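Local coordinates for uncharacterized protein MJ0327 (Methanocaldococcus jannaschii DSM 2661, PDB 2QTD), which is of unknown function but belongs to the dinitrogenase iron-molybdenum cofactor family and possibly handles such a cofactor or its precursor, at residues A[3-8]-A[57-62]; A[24-29]-A[40-45]; A[77-82]-A[100-105]. One frame throughout, in Å; residues are numbered along the deposited sequence.

Interaction 1: residues A[3-8]-A[57-62]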
ATOM      1  N   ILE A   3       6.388 -15.348  -0.127  1.00 39.70           N
ATOM      2  CA  ILE A   3       6.635 -13.914  -0.157  1.00 37.10           C
ATOM      3  C   ILE A   3       7.276 -13.399   1.160  1.00 31.88           C
ATOM      4  O   ILE A   3       6.816 -13.749   2.276  1.00 31.10           O
ATOM      5  CB  ILE A   3       5.408 -13.067  -0.707  1.00 37.11           C
ATOM      6  CG1 ILE A   3       4.330 -12.756   0.308  1.00 43.33           C
ATOM      7  CG2 ILE A   3       4.775 -13.750  -1.944  1.00 42.50           C
ATOM      8  CD1 ILE A   3       3.522 -11.502  -0.094  1.00 32.60           C
ATOM      9  N   ASN A   4       8.361 -12.646   0.966  1.00 30.12           N
ATOM     10  CA  ASN A   4       9.042 -11.860   1.977  0.50 30.33           C
ATOM     11  C   ASN A   4       9.057 -10.375   1.542  1.00 29.96           C
ATOM     12  O   ASN A   4      10.014  -9.983   0.823  1.00 30.78           O
ATOM     13  CB  ASN A   4      10.483 -12.376   2.079  0.50 31.24           C
ATOM     14  CG  ASN A   4      10.553 -13.852   2.449  0.50 32.04           C
ATOM     15  OD1 ASN A   4      10.927 -14.708   1.634  0.50 35.61           O
ATOM     16  ND2 ASN A   4      10.218 -14.150   3.684  0.50 26.87           N
HETATM   17  N   MSE A   5       8.052  -9.563   1.919  1.00 27.48           N
HETATM   18  CA  MSE A   5       7.879  -8.209   1.365  0.50 27.02           C
HETATM   19  C   MSE A   5       7.357  -7.201   2.379  1.00 25.29           C
HETATM   20  O   MSE A   5       6.706  -7.570   3.336  1.00 24.37           O
HETATM   21  CB  MSE A   5       6.876  -8.266   0.208  0.50 28.04           C
HETATM   22  CG  MSE A   5       7.362  -9.015  -1.038  0.50 25.15           C
HETATM   23 SE   MSE A   5       5.936  -8.945  -2.339  0.37 28.52          SE
HETATM   24  CE  MSE A   5       6.348  -7.288  -3.265  0.50 22.28           C
ATOM     25  N   LYS A   6       7.602  -5.922   2.109  1.00 23.59           N
ATOM     26  CA  LYS A   6       7.024  -4.823   2.854  1.00 20.81           C
ATOM     27  C   LYS A   6       5.995  -4.143   1.913  1.00 16.07           C
ATOM     28  O   LYS A   6       6.320  -3.840   0.774  1.00 18.40           O
ATOM     29  CB  LYS A   6       8.124  -3.827   3.255  1.00 18.40           C
ATOM     30  CG  LYS A   6       7.668  -2.675   4.103  1.00 26.49           C
ATOM     31  CD  LYS A   6       8.754  -1.623   4.344  1.00 25.62           C
ATOM     32  CE  LYS A   6       9.976  -2.163   5.041  1.00 31.31           C
ATOM     33  NZ  LYS A   6      10.841  -1.069   5.615  1.00 26.17           N
ATOM     34  N   VAL A   7       4.772  -3.966   2.413  1.00 15.73           N
ATOM     35  CA  VAL A   7       3.669  -3.433   1.599  1.00 17.37           C
ATOM     36  C   VAL A   7       3.079  -2.233   2.312  1.00 17.00           C
ATOM     37  O   VAL A   7       2.790  -2.284   3.518  1.00 16.41           O
ATOM     38  CB  VAL A   7       2.569  -4.476   1.348  1.00 17.55           C
ATOM     39  CG1 VAL A   7       1.485  -3.895   0.406  1.00 18.36           C
ATOM     40  CG2 VAL A   7       3.177  -5.833   0.805  1.00 16.84           C
ATOM     41  N   ALA A   8       2.947  -1.144   1.587  1.00 16.86           N
ATOM     42  CA  ALA A   8       2.200   0.052   2.114  1.00 17.93           C
ATOM     43  C   ALA A   8       0.733   0.101   1.623  1.00 21.57           C
ATOM     44  O   ALA A   8       0.456   0.001   0.433  1.00 21.13           O
ATOM     45  CB  ALA A   8       2.960   1.337   1.777  1.00 20.31           C
ATOM     46  N   VAL A  57       9.500   0.303   0.467  1.00 23.74           N
ATOM     47  CA  VAL A  57       8.494  -0.765   0.403  1.00 19.71           C
ATOM     48  C   VAL A  57       8.645  -1.504  -0.937  1.00 20.07           C
ATOM     49  O   VAL A  57       9.243  -0.988  -1.903  1.00 19.04           O
ATOM     50  CB  VAL A  57       7.023  -0.270   0.663  1.00 21.74           C
ATOM     51  CG1 VAL A  57       6.926   0.466   2.022  1.00 21.11           C
ATOM     52  CG2 VAL A  57       6.474   0.587  -0.511  1.00 21.55           C
ATOM     53  N   ASN A  58       8.170  -2.727  -0.975  1.00 20.06           N
ATOM     54  CA  ASN A  58       8.148  -3.510  -2.211  1.00 22.10           C
ATOM     55  C   ASN A  58       6.899  -3.207  -3.064  1.00 18.77           C
ATOM     56  O   ASN A  58       6.921  -3.388  -4.287  1.00 22.81           O
ATOM     57  CB  ASN A  58       8.232  -5.014  -1.920  1.00 22.74           C
ATOM     58  CG  ASN A  58       9.472  -5.408  -1.128  1.00 22.24           C
ATOM     59  OD1 ASN A  58       9.445  -5.498   0.101  1.00 24.19           O
ATOM     60  ND2 ASN A  58      10.581  -5.621  -1.840  1.00 31.67           N
ATOM     61  N   ALA A  59       5.809  -2.791  -2.449  1.00 18.82           N
ATOM     62  CA  ALA A  59       4.516  -2.731  -3.115  1.00 20.52           C
ATOM     63  C   ALA A  59       3.640  -1.753  -2.385  1.00 17.65           C
ATOM     64  O   ALA A  59       3.860  -1.516  -1.165  1.00 18.87           O
ATOM     65  CB  ALA A  59       3.878  -4.117  -3.114  1.00 17.51           C
ATOM     66  N   ILE A  60       2.665  -1.170  -3.110  1.00 18.09           N
ATOM     67  CA  ILE A  60       1.598  -0.346  -2.554  1.00 18.84           C
ATOM     68  C   ILE A  60       0.257  -1.000  -2.891  1.00 21.35           C
ATOM     69  O   ILE A  60       0.119  -1.509  -4.005  1.00 22.43           O
ATOM     70  CB  ILE A  60       1.663   1.112  -3.119  1.00 18.89           C
ATOM     71  CG1 ILE A  60       2.839   1.883  -2.548  1.00 20.28           C
ATOM     72  CG2 ILE A  60       0.362   1.900  -2.833  1.00 20.56           C
ATOM     73  CD1 ILE A  60       3.261   3.176  -3.349  1.00 20.43           C
ATOM     74  N   ILE A  61      -0.711  -0.947  -1.970  1.00 21.36           N
ATOM     75  CA  ILE A  61      -2.130  -1.313  -2.201  1.00 17.93           C
ATOM     76  C   ILE A  61      -2.915  -0.045  -1.982  1.00 18.16           C
ATOM     77  O   ILE A  61      -2.812   0.573  -0.937  1.00 19.23           O
ATOM     78  CB  ILE A  61      -2.615  -2.456  -1.354  1.00 19.59           C
ATOM     79  CG1 ILE A  61      -1.795  -3.709  -1.594  1.00 19.34           C
ATOM     80  CG2 ILE A  61      -4.095  -2.744  -1.588  1.00 20.36           C
ATOM     81  CD1 ILE A  61      -2.159  -4.839  -0.590  1.00 21.11           C
ATOM     82  N   CYS A  62      -3.656   0.349  -3.018  1.00 19.12           N
ATOM     83  CA  CYS A  62      -4.554   1.495  -2.970  1.00 19.70           C
ATOM     84  C   CYS A  62      -5.696   1.320  -3.982  1.00 19.61           C
ATOM     85  O   CYS A  62      -5.688   0.423  -4.782  1.00 18.88           O
ATOM     86  CB  CYS A  62      -3.785   2.788  -3.248  1.00 19.97           C
ATOM     87  SG  CYS A  62      -3.082   2.896  -4.947  1.00 21.76           S
TER
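Asn58 takes hold of Lys6 through its side-chain oxygen: OD1 accepts the backbone N-H of Lys6 with N 2.8 Å away, in a nearly straight bond (172°) whose donor is tilted only slightly from the amide plane. CG of Asn58 lies anti to its own carbonyl carbon and beside the backbone N, chi1 -58°; from there OD1 reaches Lys6 N and does the work of a main-chain carbonyl. The backbone answers in kind, Asn58 N donating to Lys6 O at 2.8 Å, while Ala59 N adds a weak bond to that same oxygen. On Lys6 the side chain starts anti to the backbone N and crosses Val57 at about a right angle, its CD lying 3.6 Å from CG1 of Val57; NZ then leads off to a salt bridge with Glu55. Here strands 5-11 and 59-62 run parallel, as inner neighbours in the mixed sheet of a ribonuclease H-like fold. Their regular bonds follow, Ala59 O taking Ala8 N at 2.9 Å and Ala8 O taking Ile61 N at 2.8 Å. On one face of the sheet Val7 and Ile61 meet at an oblique angle, with CG1 of Val7 3.8 Å from CG1 of Ile61 and close to its CD1 as well; Phe94 of helix 87-95 packs against Val7 from this side. The other face carries Ala8, whose CB meets CG1 of Val57 at 4.1 Å, and Ile60, whose side chain also touches Phe20 and Ile77.

Interaction 2: residues A[24-29]-A[40-45]; sequences KYFLIV and KVIFND
Ile42 and Phe26 share two straight backbone bonds in the beta hairpin of strands 25-32 and 35-43, Phe26 N to Ile42 O at 2.8 Å and Ile42 N to Phe26 O at 2.9 Å. The inner face they mark is the tight one. There CD1 of Ile42 rests 3.8 Å from CG1 of Ile28, the two side chains crossing obliquely, and helix 46-54 packs against this face, Ile52 touching Phe26 and Ser51 touching Ile42. Ile28 N also binds Lys40 O almost perfectly straight (178°), though the return bond from Lys40 N to Ile28 O is weak. Across the sheet the packing is more open, since Val41 and Phe43 are exposed. Tyr25 has CG set between its backbone N and carbonyl carbon, chi1 69°, which puts CG itself 3.8 Å from CG1 of Val41; CD2 of the Tyr25 ring touches that methyl too. The same CG1 stands over one face of the Phe43 ring, offset toward the rim, while Lys24 O comes in at the ring edge. Lys24 and Tyr25 form a classic beta bulge opposite Met11. Beside the bulge Asn44 N bonds Lys24 O at 3.0 Å. The Asn44 side chain is held from outside the hairpin: ND2 bonds the carbonyls of Glu21 and Cys23, OD1 takes NZ of Lys49, and its amide plane is turned 58° from the Phe26 ring, with OD1 3.5 Å from CZ of Phe26.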
ATOM      1  N   LYS A  24      -5.802   8.858   5.609  1.00 17.74           N
ATOM      2  CA  LYS A  24      -5.347   9.356   6.927  1.00 18.60           C
ATOM      3  C   LYS A  24      -3.935   8.914   7.219  1.00 19.52           C
ATOM      4  O   LYS A  24      -3.111   9.689   7.733  1.00 19.28           O
ATOM      5  CB  LYS A  24      -6.344   8.926   8.027  1.00 18.41           C
ATOM      6  CG  LYS A  24      -5.963   9.326   9.464  1.00 18.46           C
ATOM      7  CD  LYS A  24      -5.966  10.864   9.649  1.00 17.37           C
ATOM      8  CE  LYS A  24      -5.314  11.327  10.981  1.00 15.87           C
ATOM      9  NZ  LYS A  24      -5.482  12.805  11.152  1.00 16.76           N
ATOM     10  N   TYR A  25      -3.626   7.654   6.887  1.00 18.60           N
ATOM     11  CA  TYR A  25      -2.300   7.070   7.168  1.00 19.86           C
ATOM     12  C   TYR A  25      -2.006   5.952   6.201  1.00 21.20           C
ATOM     13  O   TYR A  25      -2.935   5.447   5.554  1.00 18.15           O
ATOM     14  CB  TYR A  25      -2.163   6.571   8.623  1.00 20.01           C
ATOM     15  CG  TYR A  25      -2.997   5.347   8.967  1.00 19.77           C
ATOM     16  CD1 TYR A  25      -4.325   5.479   9.285  1.00 18.43           C
ATOM     17  CD2 TYR A  25      -2.460   4.071   9.015  1.00 18.92           C
ATOM     18  CE1 TYR A  25      -5.120   4.358   9.619  1.00 20.37           C
ATOM     19  CE2 TYR A  25      -3.256   2.949   9.343  1.00 21.46           C
ATOM     20  CZ  TYR A  25      -4.568   3.108   9.645  1.00 23.11           C
ATOM     21  OH  TYR A  25      -5.379   2.044   9.981  1.00 23.75           O
ATOM     22  N   PHE A  26      -0.709   5.616   6.088  1.00 18.91           N
ATOM     23  CA  PHE A  26      -0.177   4.455   5.390  1.00 19.34           C
ATOM     24  C   PHE A  26       0.091   3.400   6.440  1.00 18.80           C
ATOM     25  O   PHE A  26       0.742   3.670   7.484  1.00 18.56           O
ATOM     26  CB  PHE A  26       1.110   4.777   4.645  1.00 22.77           C
ATOM     27  CG  PHE A  26       0.991   5.963   3.747  1.00 24.52           C
ATOM     28  CD1 PHE A  26       0.286   5.850   2.557  1.00 24.75           C
ATOM     29  CD2 PHE A  26       1.589   7.157   4.079  1.00 28.36           C
ATOM     30  CE1 PHE A  26       0.168   6.965   1.712  1.00 27.87           C
ATOM     31  CE2 PHE A  26       1.489   8.273   3.234  1.00 33.16           C
ATOM     32  CZ  PHE A  26       0.777   8.167   2.065  1.00 26.88           C
ATOM     33  N   LEU A  27      -0.527   2.239   6.250  1.00 17.25           N
ATOM     34  CA  LEU A  27      -0.212   1.043   7.021  1.00 17.67           C
ATOM     35  C   LEU A  27       0.959   0.305   6.347  1.00 21.26           C
ATOM     36  O   LEU A  27       0.833  -0.166   5.198  1.00 19.57           O
ATOM     37  CB  LEU A  27      -1.448   0.160   7.165  1.00 18.12           C
ATOM     38  CG  LEU A  27      -1.275  -1.159   7.969  1.00 19.88           C
ATOM     39  CD1 LEU A  27      -1.003  -0.838   9.446  1.00 22.07           C
ATOM     40  CD2 LEU A  27      -2.532  -1.975   7.869  1.00 21.53           C
ATOM     41  N   ILE A  28       2.090   0.181   7.063  1.00 19.32           N
ATOM     42  CA  ILE A  28       3.260  -0.524   6.553  1.00 19.74           C
ATOM     43  C   ILE A  28       3.224  -1.941   7.142  1.00 20.17           C
ATOM     44  O   ILE A  28       3.310  -2.128   8.357  1.00 22.10           O
ATOM     45  CB  ILE A  28       4.581   0.209   6.871  1.00 19.45           C
ATOM     46  CG1 ILE A  28       4.565   1.694   6.510  1.00 22.31           C
ATOM     47  CG2 ILE A  28       5.752  -0.476   6.218  1.00 19.44           C
ATOM     48  CD1 ILE A  28       4.150   2.009   5.096  1.00 19.29           C
ATOM     49  N   VAL A  29       3.047  -2.925   6.269  1.00 20.00           N
ATOM     50  CA  VAL A  29       2.985  -4.315   6.706  0.50 20.18           C
ATOM     51  C   VAL A  29       4.173  -5.083   6.181  1.00 21.16           C
ATOM     52  O   VAL A  29       4.520  -5.014   5.004  1.00 20.45           O
ATOM     53  CB  VAL A  29       1.658  -5.029   6.346  0.50 21.26           C
ATOM     54  CG1 VAL A  29       0.474  -4.399   7.063  0.50 21.70           C
ATOM     55  CG2 VAL A  29       1.422  -5.056   4.866  0.50 24.00           C
ATOM     56  N   LYS A  40       2.956  -0.936  11.124  1.00 22.76           N
ATOM     57  CA  LYS A  40       3.363   0.375  11.534  1.00 22.77           C
ATOM     58  C   LYS A  40       2.465   1.439  10.825  1.00 19.27           C
ATOM     59  O   LYS A  40       2.145   1.314   9.632  1.00 18.88           O
ATOM     60  CB  LYS A  40       4.826   0.581  11.178  1.00 22.47           C
ATOM     61  CG  LYS A  40       5.380   1.899  11.665  1.00 29.23           C
ATOM     62  CD  LYS A  40       6.885   1.945  11.652  1.00 28.74           C
ATOM     63  CE  LYS A  40       7.450   2.206  10.290  1.00 23.08           C
ATOM     64  NZ  LYS A  40       8.874   2.694  10.311  1.00 21.90           N
ATOM     65  N   VAL A  41       2.081   2.471  11.585  1.00 18.87           N
ATOM     66  CA  VAL A  41       1.332   3.613  11.056  1.00 20.63           C
ATOM     67  C   VAL A  41       2.256   4.764  10.703  1.00 19.93           C
ATOM     68  O   VAL A  41       3.075   5.187  11.532  1.00 22.07           O
ATOM     69  CB  VAL A  41       0.355   4.067  12.104  1.00 20.05           C
ATOM     70  CG1 VAL A  41      -0.323   5.377  11.718  1.00 24.26           C
ATOM     71  CG2 VAL A  41      -0.638   2.930  12.365  1.00 19.28           C
ATOM     72  N   ILE A  42       2.123   5.259   9.481  1.00 20.37           N
ATOM     73  CA  ILE A  42       2.786   6.505   9.051  1.00 21.64           C
ATOM     74  C   ILE A  42       1.670   7.484   8.649  1.00 22.89           C
ATOM     75  O   ILE A  42       0.966   7.260   7.664  1.00 20.55           O
ATOM     76  CB  ILE A  42       3.804   6.295   7.898  1.00 21.58           C
ATOM     77  CG1 ILE A  42       4.988   5.360   8.285  1.00 22.03           C
ATOM     78  CG2 ILE A  42       4.340   7.655   7.435  1.00 23.39           C
ATOM     79  CD1 ILE A  42       6.051   5.157   7.194  1.00 23.40           C
ATOM     80  N   PHE A  43       1.503   8.566   9.401  1.00 22.56           N
ATOM     81  CA  PHE A  43       0.449   9.546   9.039  1.00 22.31           C
ATOM     82  C   PHE A  43       0.734  10.217   7.706  1.00 21.99           C
ATOM     83  O   PHE A  43       1.883  10.430   7.358  1.00 24.80           O
ATOM     84  CB  PHE A  43       0.199  10.530  10.182  1.00 23.52           C
ATOM     85  CG  PHE A  43      -0.492   9.892  11.352  1.00 17.87           C
ATOM     86  CD1 PHE A  43      -1.764   9.351  11.199  1.00 21.86           C
ATOM     87  CD2 PHE A  43       0.154   9.762  12.581  1.00 23.95           C
ATOM     88  CE1 PHE A  43      -2.423   8.747  12.249  1.00 25.70           C
ATOM     89  CE2 PHE A  43      -0.479   9.141  13.665  1.00 24.53           C
ATOM     90  CZ  PHE A  43      -1.765   8.614  13.501  1.00 22.04           C
ATOM     91  N   ASN A  44      -0.310  10.441   6.916  1.00 19.92           N
ATOM     92  CA  ASN A  44      -0.196  11.073   5.604  1.00 19.06           C
ATOM     93  C   ASN A  44      -0.152  12.606   5.753  1.00 19.49           C
ATOM     94  O   ASN A  44      -1.057  13.321   5.307  1.00 21.26           O
ATOM     95  CB  ASN A  44      -1.375  10.650   4.738  1.00 18.84           C
ATOM     96  CG  ASN A  44      -1.269  11.146   3.318  1.00 21.81           C
ATOM     97  OD1 ASN A  44      -0.165  11.481   2.823  1.00 22.77           O
ATOM     98  ND2 ASN A  44      -2.405  11.186   2.646  1.00 19.91           N
ATOM     99  N   ASP A  45       0.912  13.098   6.385  1.00 21.92           N
ATOM    100  CA  ASP A  45       1.151  14.545   6.520  1.00 23.14           C
ATOM    101  C   ASP A  45       2.422  14.845   5.730  1.00 26.25           C
ATOM    102  O   ASP A  45       2.926  13.953   5.056  1.00 25.15           O
ATOM    103  CB  ASP A  45       1.167  15.000   7.988  1.00 25.93           C
ATOM    104  CG  ASP A  45       2.200  14.284   8.860  1.00 31.11           C
ATOM    105  OD1 ASP A  45       3.136  13.684   8.331  1.00 27.55           O
ATOM    106  OD2 ASP A  45       2.054  14.318  10.103  1.00 35.16           O
TER

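Interaction 3: residues A[77-82]-A[100-105]; sequences IEIYHA and SKISNP
Ile79 and Ile102 meet where the C-terminal tail lies along strand 78-81, an edge strand of the mixed sheet, joined by a single bridge between Tyr80 and Lys101. Two backbone bonds make the join: Ile102 N donates to Ile79 O at 2.7 Å, and His81 N to Ser100 O at 2.8 Å in a nearly linear approach to the carbonyl. A water extends the second of these, receiving Ser100 N at 2.9 Å and donating to His81 O at 2.6 Å. Ile102 itself points at the strand, its CD1 3.8 Å from CG2 of Ile79 and also near the edge of the His81 ring, while its CG1 rests against CB of His81. Toward the start of the strand, Lys101 has CG anti to the backbone N, chi1 -172°, and its remaining torsions are also extended, which brings NZ to Glu78. The salt bridge is 2.8 Å from NZ to OE2 of Glu78, met on the anti side and 28° out of the carboxylate plane, with CE of Lys101 lying close to CG of Glu78. An alanine at Glu78 would probably leave the ammonium of Lys101 without this mate and set the end of its chain freer to turn. The other carboxylate oxygen, OE1, takes a weak bond from the hydroxyl of Tyr80, whose ring meets Phe94 of helix 87-95 edge-to-face. Farther out, Tyr70 of helix 67-74 touches Ile79 and donates through its hydroxyl to Ile102 O.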
ATOM      1  N   ILE A  77       8.515   0.574  -7.396  1.00 29.82           N
ATOM      2  CA  ILE A  77       7.474  -0.111  -6.569  1.00 30.86           C
ATOM      3  C   ILE A  77       6.362  -0.588  -7.522  1.00 29.50           C
ATOM      4  O   ILE A  77       6.021   0.085  -8.491  1.00 29.25           O
ATOM      5  CB  ILE A  77       6.908   0.874  -5.464  1.00 29.28           C
ATOM      6  CG1 ILE A  77       8.046   1.407  -4.579  1.00 37.18           C
ATOM      7  CG2 ILE A  77       5.806   0.288  -4.528  1.00 22.65           C
ATOM      8  CD1 ILE A  77       7.580   2.303  -3.469  1.00 32.36           C
ATOM      9  N   GLU A  78       5.846  -1.773  -7.256  1.00 26.05           N
ATOM     10  CA  GLU A  78       4.651  -2.282  -7.918  1.00 26.35           C
ATOM     11  C   GLU A  78       3.436  -1.825  -7.151  1.00 22.83           C
ATOM     12  O   GLU A  78       3.419  -1.916  -5.943  1.00 23.32           O
ATOM     13  CB  GLU A  78       4.719  -3.788  -7.941  1.00 28.64           C
ATOM     14  CG  GLU A  78       5.944  -4.266  -8.721  1.00 35.58           C
ATOM     15  CD  GLU A  78       6.072  -5.744  -8.706  1.00 50.13           C
ATOM     16  OE1 GLU A  78       6.016  -6.318  -7.585  1.00 52.07           O
ATOM     17  OE2 GLU A  78       6.222  -6.323  -9.813  1.00 51.89           O
ATOM     18  N   ILE A  79       2.414  -1.338  -7.861  1.00 19.71           N
ATOM     19  CA  ILE A  79       1.240  -0.686  -7.282  1.00 20.44           C
ATOM     20  C   ILE A  79       0.041  -1.543  -7.640  1.00 18.17           C
ATOM     21  O   ILE A  79      -0.225  -1.790  -8.824  1.00 18.05           O
ATOM     22  CB  ILE A  79       1.063   0.776  -7.768  1.00 20.30           C
ATOM     23  CG1 ILE A  79       2.374   1.563  -7.503  1.00 26.02           C
ATOM     24  CG2 ILE A  79      -0.106   1.408  -7.072  1.00 20.63           C
ATOM     25  CD1 ILE A  79       2.359   2.954  -7.991  1.00 22.10           C
ATOM     26  N   TYR A  80      -0.667  -2.006  -6.614  1.00 19.95           N
ATOM     27  CA  TYR A  80      -1.764  -2.974  -6.787  1.00 20.79           C
ATOM     28  C   TYR A  80      -3.076  -2.331  -6.400  1.00 20.60           C
ATOM     29  O   TYR A  80      -3.135  -1.484  -5.497  1.00 22.57           O
ATOM     30  CB  TYR A  80      -1.545  -4.202  -5.931  1.00 20.24           C
ATOM     31  CG  TYR A  80      -0.403  -5.042  -6.390  1.00 19.11           C
ATOM     32  CD1 TYR A  80      -0.572  -5.967  -7.395  1.00 20.36           C
ATOM     33  CD2 TYR A  80       0.877  -4.796  -5.914  1.00 19.52           C
ATOM     34  CE1 TYR A  80       0.496  -6.726  -7.841  1.00 22.06           C
ATOM     35  CE2 TYR A  80       1.959  -5.535  -6.386  1.00 21.71           C
ATOM     36  CZ  TYR A  80       1.756  -6.481  -7.342  1.00 23.19           C
ATOM     37  OH  TYR A  80       2.817  -7.243  -7.808  1.00 22.55           O
ATOM     38  N   HIS A  81      -4.147  -2.728  -7.073  1.00 19.03           N
ATOM     39  CA  HIS A  81      -5.464  -2.154  -6.847  1.00 18.12           C
ATOM     40  C   HIS A  81      -6.241  -2.942  -5.793  1.00 17.78           C
ATOM     41  O   HIS A  81      -6.431  -4.162  -5.912  1.00 20.56           O
ATOM     42  CB  HIS A  81      -6.262  -2.151  -8.149  1.00 19.04           C
ATOM     43  CG  HIS A  81      -7.536  -1.373  -8.036  1.00 18.63           C
ATOM     44  ND1 HIS A  81      -8.772  -1.984  -7.987  1.00 34.09           N
ATOM     45  CD2 HIS A  81      -7.761  -0.049  -7.932  1.00 28.23           C
ATOM     46  CE1 HIS A  81      -9.707  -1.056  -7.858  1.00 33.28           C
ATOM     47  NE2 HIS A  81      -9.119   0.125  -7.815  1.00 23.34           N
ATOM     48  N   ALA A  82      -6.639  -2.260  -4.726  1.00 19.93           N
ATOM     49  CA  ALA A  82      -7.490  -2.845  -3.694  1.00 20.60           C
ATOM     50  C   ALA A  82      -8.857  -3.199  -4.197  1.00 21.17           C
ATOM     51  O   ALA A  82      -9.396  -2.503  -5.069  1.00 22.05           O
ATOM     52  CB  ALA A  82      -7.631  -1.911  -2.517  1.00 21.44           C
ATOM     53  N   SER A 100      -4.753  -7.104  -8.921  1.00 20.70           N
ATOM     54  CA  SER A 100      -4.300  -6.568 -10.206  0.70 18.49           C
ATOM     55  C   SER A 100      -3.316  -5.430 -10.019  1.00 19.82           C
ATOM     56  O   SER A 100      -3.430  -4.636  -9.060  1.00 19.37           O
ATOM     57  CB  SER A 100      -5.491  -6.073 -10.974  0.70 19.71           C
ATOM     58  OG  SER A 100      -6.282  -7.158 -11.260  0.70 17.83           O
ATOM     59  N   LYS A 101      -2.330  -5.375 -10.909  1.00 18.39           N
ATOM     60  CA  LYS A 101      -1.273  -4.369 -10.895  1.00 20.45           C
ATOM     61  C   LYS A 101      -1.740  -3.172 -11.714  1.00 20.46           C
ATOM     62  O   LYS A 101      -2.199  -3.317 -12.866  1.00 19.90           O
ATOM     63  CB  LYS A 101       0.025  -5.007 -11.453  1.00 22.04           C
ATOM     64  CG  LYS A 101       1.290  -4.171 -11.332  1.00 33.10           C
ATOM     65  CD  LYS A 101       2.510  -4.976 -11.823  1.00 33.60           C
ATOM     66  CE  LYS A 101       3.796  -4.205 -11.605  1.00 37.60           C
ATOM     67  NZ  LYS A 101       4.998  -5.055 -11.965  1.00 43.98           N
ATOM     68  N   ILE A 102      -1.655  -1.987 -11.124  1.00 21.49           N
ATOM     69  CA  ILE A 102      -2.093  -0.773 -11.798  1.00 23.68           C
ATOM     70  C   ILE A 102      -1.098  -0.431 -12.892  1.00 22.08           C
ATOM     71  O   ILE A 102       0.095  -0.374 -12.657  1.00 22.77           O
ATOM     72  CB  ILE A 102      -2.273   0.387 -10.796  1.00 21.41           C
ATOM     73  CG1 ILE A 102      -3.410   0.084  -9.806  1.00 21.04           C
ATOM     74  CG2 ILE A 102      -2.498   1.739 -11.588  1.00 23.18           C
ATOM     75  CD1 ILE A 102      -3.580   1.080  -8.624  1.00 28.39           C
ATOM     76  N   SER A 103      -1.585  -0.246 -14.130  1.00 26.15           N
ATOM     77  CA  SER A 103      -0.734   0.171 -15.268  1.00 23.91           C
ATOM     78  C   SER A 103      -0.874   1.661 -15.643  1.00 23.27           C
ATOM     79  O   SER A 103       0.038   2.227 -16.248  1.00 24.19           O
ATOM     80  CB  SER A 103      -1.040  -0.653 -16.504  1.00 26.13           C
ATOM     81  OG  SER A 103      -2.417  -0.770 -16.596  1.00 30.08           O
ATOM     82  N   ASN A 104      -2.030   2.242 -15.367  1.00 23.69           N
ATOM     83  CA  ASN A 104      -2.250   3.669 -15.534  1.00 27.59           C
ATOM     84  C   ASN A 104      -3.226   4.028 -14.465  1.00 29.13           C
ATOM     85  O   ASN A 104      -4.171   3.280 -14.228  1.00 31.49           O
ATOM     86  CB  ASN A 104      -2.879   4.037 -16.892  1.00 28.10           C
ATOM     87  CG  ASN A 104      -1.922   3.868 -18.045  1.00 28.22           C
ATOM     88  OD1 ASN A 104      -2.044   2.931 -18.829  1.00 30.06           O
ATOM     89  ND2 ASN A 104      -0.924   4.736 -18.114  1.00 24.57           N
ATOM     90  N   PRO A 105      -3.036   5.190 -13.835  1.00 32.80           N
ATOM     91  CA  PRO A 105      -3.988   5.580 -12.819  1.00 34.39           C
ATOM     92  C   PRO A 105      -5.320   6.050 -13.420  1.00 34.43           C
ATOM     93  O   PRO A 105      -6.282   6.215 -12.673  1.00 35.99           O
ATOM     94  CB  PRO A 105      -3.259   6.708 -12.092  1.00 33.67           C
ATOM     95  CG  PRO A 105      -2.347   7.271 -13.063  1.00 36.74           C
ATOM     96  CD  PRO A 105      -1.983   6.207 -14.030  1.00 35.53           C
ATOM     97  OXT PRO A 105      -5.487   6.221 -14.643  1.00 29.62           O
TER
HETATM   98  O   HOH W   1       2.373  -1.122 -10.904  1.00 31.13           O
HETATM   99  O   HOH W   2      -7.068  -5.780  -7.858  1.00 18.80           O

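How the interactions relate
All three contacts involve one mixed sheet with strands in the order 35-43, 25-32, 5-11, 59-62, 78-81. Interaction 1 sits at its middle, its centre about 13 Å from that of interaction 2 and 11 Å from that of interaction 3; those two lie on opposite sides of the chain's centre, their own centres about 19 Å apart, and do not touch. Along the chain, interaction 2 is nested inside the loop that interaction 1 closes, and interaction 3 follows. The middle contact ties into both others: Val7 N probably bonds Val29 O, and Tyr80 N Ile60 O. The sheet thus runs from the hairpin edge, through parallel strands, to an edge met by the C-terminal tail.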